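PDB 3FAW: reticulocyte binding protein from Streptococcus agalactiae COH1, which probably hydrolyses the alpha-1,6-glucosidic linkages of pullulan and related alpha-glucans as a secreted pullulanase anchored to the streptococcal cell wall. Local coordinates for residues 341-344 / 345-349; 665-668 / 669-672. All coordinates share one frame; numbering follows the deposited sequence.

Contact 1: residues 341-344 / 345-349; sequences NYNW and GYDPQ. With CA (calcium ion), chain D.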
loop_
_atom_site.group_PDB
_atom_site.type_symbol
_atom_site.label_atom_id
_atom_site.label_comp_id
_atom_site.label_asym_id
_atom_site.label_seq_id
_atom_site.Cartn_x
_atom_site.Cartn_y
_atom_site.Cartn_z
ATOM N N ASN A 341 -5.562 17.125 -11.285
ATOM C CA ASN A 341 -5.662 17.258 -9.830
ATOM C C ASN A 341 -5.799 15.887 -9.161
ATOM O O ASN A 341 -5.481 15.724 -7.978
ATOM C CB ASN A 341 -6.852 18.149 -9.451
ATOM C CG ASN A 341 -6.832 18.573 -7.989
ATOM O OD1 ASN A 341 -5.658 18.913 -7.493
ATOM N ND2 ASN A 341 -7.867 18.605 -7.322
ATOM N N TYR A 342 -6.290 14.918 -9.931
ATOM C CA TYR A 342 -6.323 13.518 -9.521
ATOM C C TYR A 342 -4.982 13.028 -8.974
ATOM O O TYR A 342 -3.925 13.395 -9.482
ATOM C CB TYR A 342 -6.712 12.638 -10.712
ATOM C CG TYR A 342 -6.900 11.196 -10.333
ATOM C CD1 TYR A 342 -8.123 10.741 -9.871
ATOM C CD2 TYR A 342 -5.845 10.290 -10.407
ATOM C CE1 TYR A 342 -8.302 9.428 -9.512
ATOM C CE2 TYR A 342 -6.014 8.967 -10.045
ATOM C CZ TYR A 342 -7.247 8.544 -9.598
ATOM O OH TYR A 342 -7.435 7.234 -9.232
ATOM N N ASN A 343 -5.038 12.180 -7.952
ATOM C CA ASN A 343 -3.839 11.584 -7.364
ATOM C C ASN A 343 -4.227 10.296 -6.653
ATOM O O ASN A 343 -5.178 10.298 -5.876
ATOM C CB ASN A 343 -3.208 12.573 -6.376
ATOM C CG ASN A 343 -1.772 12.224 -6.004
ATOM O OD1 ASN A 343 -1.342 11.072 -6.087
ATOM N ND2 ASN A 343 -1.023 13.234 -5.578
ATOM N N TRP A 344 -3.507 9.202 -6.925
ATOM C CA TRP A 344 -3.721 7.944 -6.196
ATOM C C TRP A 344 -3.472 8.144 -4.707
ATOM O O TRP A 344 -4.203 7.606 -3.877
ATOM C CB TRP A 344 -2.807 6.813 -6.695
ATOM C CG TRP A 344 -3.255 6.109 -7.939
ATOM C CD1 TRP A 344 -4.521 6.057 -8.454
ATOM C CD2 TRP A 344 -2.438 5.309 -8.807
ATOM N NE1 TRP A 344 -4.535 5.302 -9.599
ATOM C CE2 TRP A 344 -3.271 4.832 -9.841
ATOM C CE3 TRP A 344 -1.079 4.966 -8.820
ATOM C CZ2 TRP A 344 -2.793 4.022 -10.874
ATOM C CZ3 TRP A 344 -0.602 4.164 -9.852
ATOM C CH2 TRP A 344 -1.460 3.703 -10.865
ATOM N N GLY A 345 -2.421 8.900 -4.387
ATOM C CA GLY A 345 -2.087 9.243 -3.007
ATOM C C GLY A 345 -0.745 8.741 -2.498
ATOM O O GLY A 345 -0.506 8.752 -1.289
ATOM N N TYR A 346 0.148 8.344 -3.406
ATOM C CA TYR A 346 1.461 7.816 -3.021
ATOM C C TYR A 346 2.522 8.920 -2.956
ATOM O O TYR A 346 3.671 8.715 -3.343
ATOM C CB TYR A 346 1.873 6.673 -3.961
ATOM C CG TYR A 346 0.900 5.519 -3.904
ATOM C CD1 TYR A 346 0.883 4.655 -2.813
ATOM C CD2 TYR A 346 -0.033 5.315 -4.916
ATOM C CE1 TYR A 346 -0.022 3.609 -2.742
ATOM C CE2 TYR A 346 -0.944 4.270 -4.853
ATOM C CZ TYR A 346 -0.931 3.422 -3.766
ATOM O OH TYR A 346 -1.836 2.393 -3.702
ATOM N N ASP A 347 2.115 10.083 -2.435
ATOM C CA ASP A 347 3.008 11.208 -2.148
ATOM C C ASP A 347 2.760 11.671 -0.704
ATOM O O ASP A 347 2.211 12.754 -0.479
ATOM C CB ASP A 347 2.736 12.356 -3.124
ATOM C CG ASP A 347 2.798 11.918 -4.576
ATOM O OD1 ASP A 347 3.813 11.312 -4.973
ATOM O OD2 ASP A 347 1.832 12.185 -5.321
ATOM N N PRO A 348 3.154 10.847 0.282
ATOM C CA PRO A 348 2.747 11.061 1.674
ATOM C C PRO A 348 3.198 12.374 2.324
ATOM O O PRO A 348 4.383 12.730 2.285
ATOM C CB PRO A 348 3.370 9.863 2.396
ATOM C CG PRO A 348 3.497 8.840 1.338
ATOM C CD PRO A 348 3.973 9.626 0.174
ATOM N N GLN A 349 2.230 13.071 2.918
ATOM C CA GLN A 349 2.494 14.251 3.730
ATOM C C GLN A 349 2.328 13.953 5.228
ATOM O O GLN A 349 3.134 14.407 6.048
ATOM C CB GLN A 349 1.570 15.390 3.302
ATOM C CG GLN A 349 1.774 16.667 4.086
ATOM C CD GLN A 349 1.076 17.849 3.465
ATOM O OE1 GLN A 349 1.783 18.959 3.379
ATOM N NE2 GLN A 349 -0.087 17.769 3.069
HETATM CA CA CA D . -2.027 14.618 -10.009
HETATM O O HOH W 1 -2.786 15.815 -7.990
HETATM O O HOH W 2 0.252 8.813 -6.420
HETATM O O HOH W 3 -1.128 17.029 -10.840
HETATM O O HOH W 4 0.139 15.014 -8.707
HETATM O O HOH W 5 -1.280 12.348 -9.669
#

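Contact 2: residues 665-668 / 669-672; sequences DSSD and AINH. With CA (calcium ion), chain D.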
loop_
_atom_site.group_PDB
_atom_site.type_symbol
_atom_site.label_atom_id
_atom_site.label_comp_id
_atom_site.label_asym_id
_atom_site.label_seq_id
_atom_site.Cartn_x
_atom_site.Cartn_y
_atom_site.Cartn_z
ATOM N N ASP A 665 -1.770 9.916 -12.483
ATOM C CA ASP A 665 -1.963 11.343 -12.792
ATOM C C ASP A 665 -2.921 11.517 -13.993
ATOM O O ASP A 665 -2.817 12.481 -14.758
ATOM C CB ASP A 665 -0.593 11.988 -13.084
ATOM C CG ASP A 665 -0.605 13.516 -12.990
ATOM O OD1 ASP A 665 -1.425 14.091 -12.240
ATOM O OD2 ASP A 665 0.235 14.152 -13.664
ATOM N N SER A 666 -3.854 10.576 -14.140
ATOM C CA SER A 666 -4.813 10.576 -15.242
ATOM C C SER A 666 -6.134 11.185 -14.794
ATOM O O SER A 666 -6.417 11.275 -13.597
ATOM C CB SER A 666 -5.058 9.153 -15.755
ATOM O OG SER A 666 -3.922 8.635 -16.424
ATOM N N SER A 667 -6.944 11.582 -15.772
ATOM C CA SER A 667 -8.216 12.251 -15.506
ATOM C C SER A 667 -9.267 11.309 -14.932
ATOM O O SER A 667 -9.095 10.086 -14.930
ATOM C CB SER A 667 -8.759 12.868 -16.792
ATOM O OG SER A 667 -9.095 11.855 -17.726
ATOM N N ASP A 668 -10.361 11.897 -14.456
ATOM C CA ASP A 668 -11.538 11.128 -14.052
ATOM C C ASP A 668 -12.127 10.346 -15.218
ATOM O O ASP A 668 -12.671 9.262 -15.017
ATOM C CB ASP A 668 -12.609 12.042 -13.460
ATOM C CG ASP A 668 -12.214 12.599 -12.111
ATOM O OD1 ASP A 668 -11.726 11.823 -11.263
ATOM O OD2 ASP A 668 -12.391 13.813 -11.901
ATOM N N ALA A 669 -12.019 10.895 -16.429
ATOM C CA ALA A 669 -12.451 10.193 -17.647
ATOM C C ALA A 669 -11.768 8.824 -17.774
ATOM O O ALA A 669 -12.405 7.832 -18.136
ATOM C CB ALA A 669 -12.158 11.042 -18.874
ATOM N N ILE A 670 -10.471 8.784 -17.470
ATOM C CA ILE A 670 -9.702 7.543 -17.465
ATOM C C ILE A 670 -10.010 6.685 -16.237
ATOM O O ILE A 670 -10.202 5.477 -16.357
ATOM C CB ILE A 670 -8.176 7.828 -17.489
ATOM C CG1 ILE A 670 -7.743 8.330 -18.869
ATOM C CG2 ILE A 670 -7.383 6.576 -17.106
ATOM C CD1 ILE A 670 -7.745 7.253 -19.945
ATOM N N ASN A 671 -10.063 7.323 -15.068
ATOM C CA ASN A 671 -10.015 6.615 -13.782
ATOM C C ASN A 671 -11.356 6.212 -13.156
ATOM O O ASN A 671 -11.368 5.454 -12.184
ATOM C CB ASN A 671 -9.218 7.446 -12.763
ATOM C CG ASN A 671 -7.719 7.260 -12.897
ATOM O OD1 ASN A 671 -7.281 6.011 -12.941
ATOM N ND2 ASN A 671 -6.965 8.230 -12.959
ATOM N N HIS A 672 -12.472 6.697 -13.693
ATOM C CA HIS A 672 -13.773 6.452 -13.060
ATOM C C HIS A 672 -14.232 4.994 -13.179
ATOM O O HIS A 672 -13.954 4.316 -14.169
ATOM C CB HIS A 672 -14.858 7.410 -13.595
ATOM C CG HIS A 672 -15.334 7.098 -14.982
ATOM N ND1 HIS A 672 -16.453 6.334 -15.230
ATOM C CD2 HIS A 672 -14.855 7.466 -16.196
ATOM C CE1 HIS A 672 -16.635 6.231 -16.536
ATOM N NE2 HIS A 672 -15.680 6.910 -17.144
HETATM CA CA CA D . -2.027 14.618 -10.009
HETATM O O HOH W 1 -2.786 15.815 -7.990
HETATM O O HOH W 3 -1.128 17.029 -10.840
HETATM O O HOH W 4 0.139 15.014 -8.707
HETATM O O HOH W 5 -1.280 12.348 -9.669
#

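Contact 1: residues 341-344 / 345-349
Asn343 reaches forward along the chain to Gly345 and Asp347, folding the YNWGYDP signature of type I pullulanases into a compact turn in the loop after strand 312-315. Its amide works with both ends. OD1 accepts from Gly345 N at 3.0 Å, two residues on, which is an Asx turn; the donor stands 51° out of the plane of the side-chain carbonyl, and so off its lone pairs. ND2 gives a straighter bond to Asp347 OD2 (3.1 Å, N-H...O angle 158°), meeting the carboxylate on the anti lone pair and nearly in the plane of the amide. ND2 also binds Tyr323 O, so both ends of the amide are engaged and its rotation is fixed. CG lies anti to the backbone N (chi1 -164°), which swings the amide forward over the turn. Water 2 gives a hydrogen bond to Asn343 OD1 at 2.8 Å and accepts one from Tyr346 N at 3.1 Å, bridging the same turn.

The aromatic pair meets differently. Trp344 and Tyr346 lie obliquely to each other, with Trp344 CB 3.6 Å from Tyr346 CD2 and Trp344 CE3 4.0 Å from Tyr346 CE2. Their ends have separate anchors: the indole packs edge-to-face with His573, and Tyr346 OH is hydrogen-bonded to Asp389 OD2, near the C-terminal end of barrel strand 385-390. Upstream, the Tyr342 ring stacks on His274, while its carbonyl turns to the calcium ion. That ion is also bound by Asn340 O, Asp665 OD1 and four waters, and Tyr342 O sits 2.3 Å from it.

Contact 2: residues 665-668 / 669-672
Extended backbone at Ser666 and Ser667 leads into the short helix 668-671, where Ser667 O accepts from Asn671 N at 2.9 Å, in the carbonyl plane with a C=O...N angle of 153°, and Asp668 O accepts from His672 N at 2.9 Å.

Ser667 is the N-cap. Its OG stands between the backbone N and carbonyl carbon (chi1 66°), a setting that turns the hydroxyl back over the first turn, where it accepts a weak capping bond from Ile670 N at 3.4 Å. The same OG also bonds Ala334 O, joining the cap to a distant loop, and Ala669 CB lies alongside it. Asn671 doubles back over the lead-in: ND2 makes a weak, bent bond to Ser666 O (3.2 Å, N-H...O angle 131°), while OD1 is taken by Ser663 OG. Beside this amide, Ile670 CG2 rests 3.7 Å from Ser666 CB, and both side chains touch Ile660 of strand 658-660. At the far end the edge of the His672 ring faces Asp668 O, with CD2 at 3.1 Å and the oxygen in the ring plane.

The carboxylates at the start leave in other directions. Asp665 points away from the helix and puts OD1 2.4 Å from the calcium ion, with OD2 bonded to Asp339 N. Asp668, in the first turn, forms a salt bridge through OD2 with Arg276. The first turn is thus closed by both backbone and side-chain acceptors, while Asp668 spends its charge on Arg276, tying the start of the helix to another part of the chain; any help from the few N-H groups of so short a helix would be modest.

Overall arrangement
From the N terminus, contact 1 comes first, in the long loop between barrel strand 312-315 and helix 367-381. Contact 2 follows more than 300 residues later, beyond the last barrel strand 614-618 and between strand 658-660 and helix 675-679. Each contact bends a continuous stretch locally, and the two occur in series, neither enclosing the other. Their centres lie about 14 Å apart, and the Tyr342 side chain packs at the junction: CE2 approaches Asn671 ND2 to 3.2 Å and CB approaches Ser666 O to 3.2 Å. One calcium ion, with its four waters, links both, so an early barrel loop is fastened to a segment that follows the closed barrel.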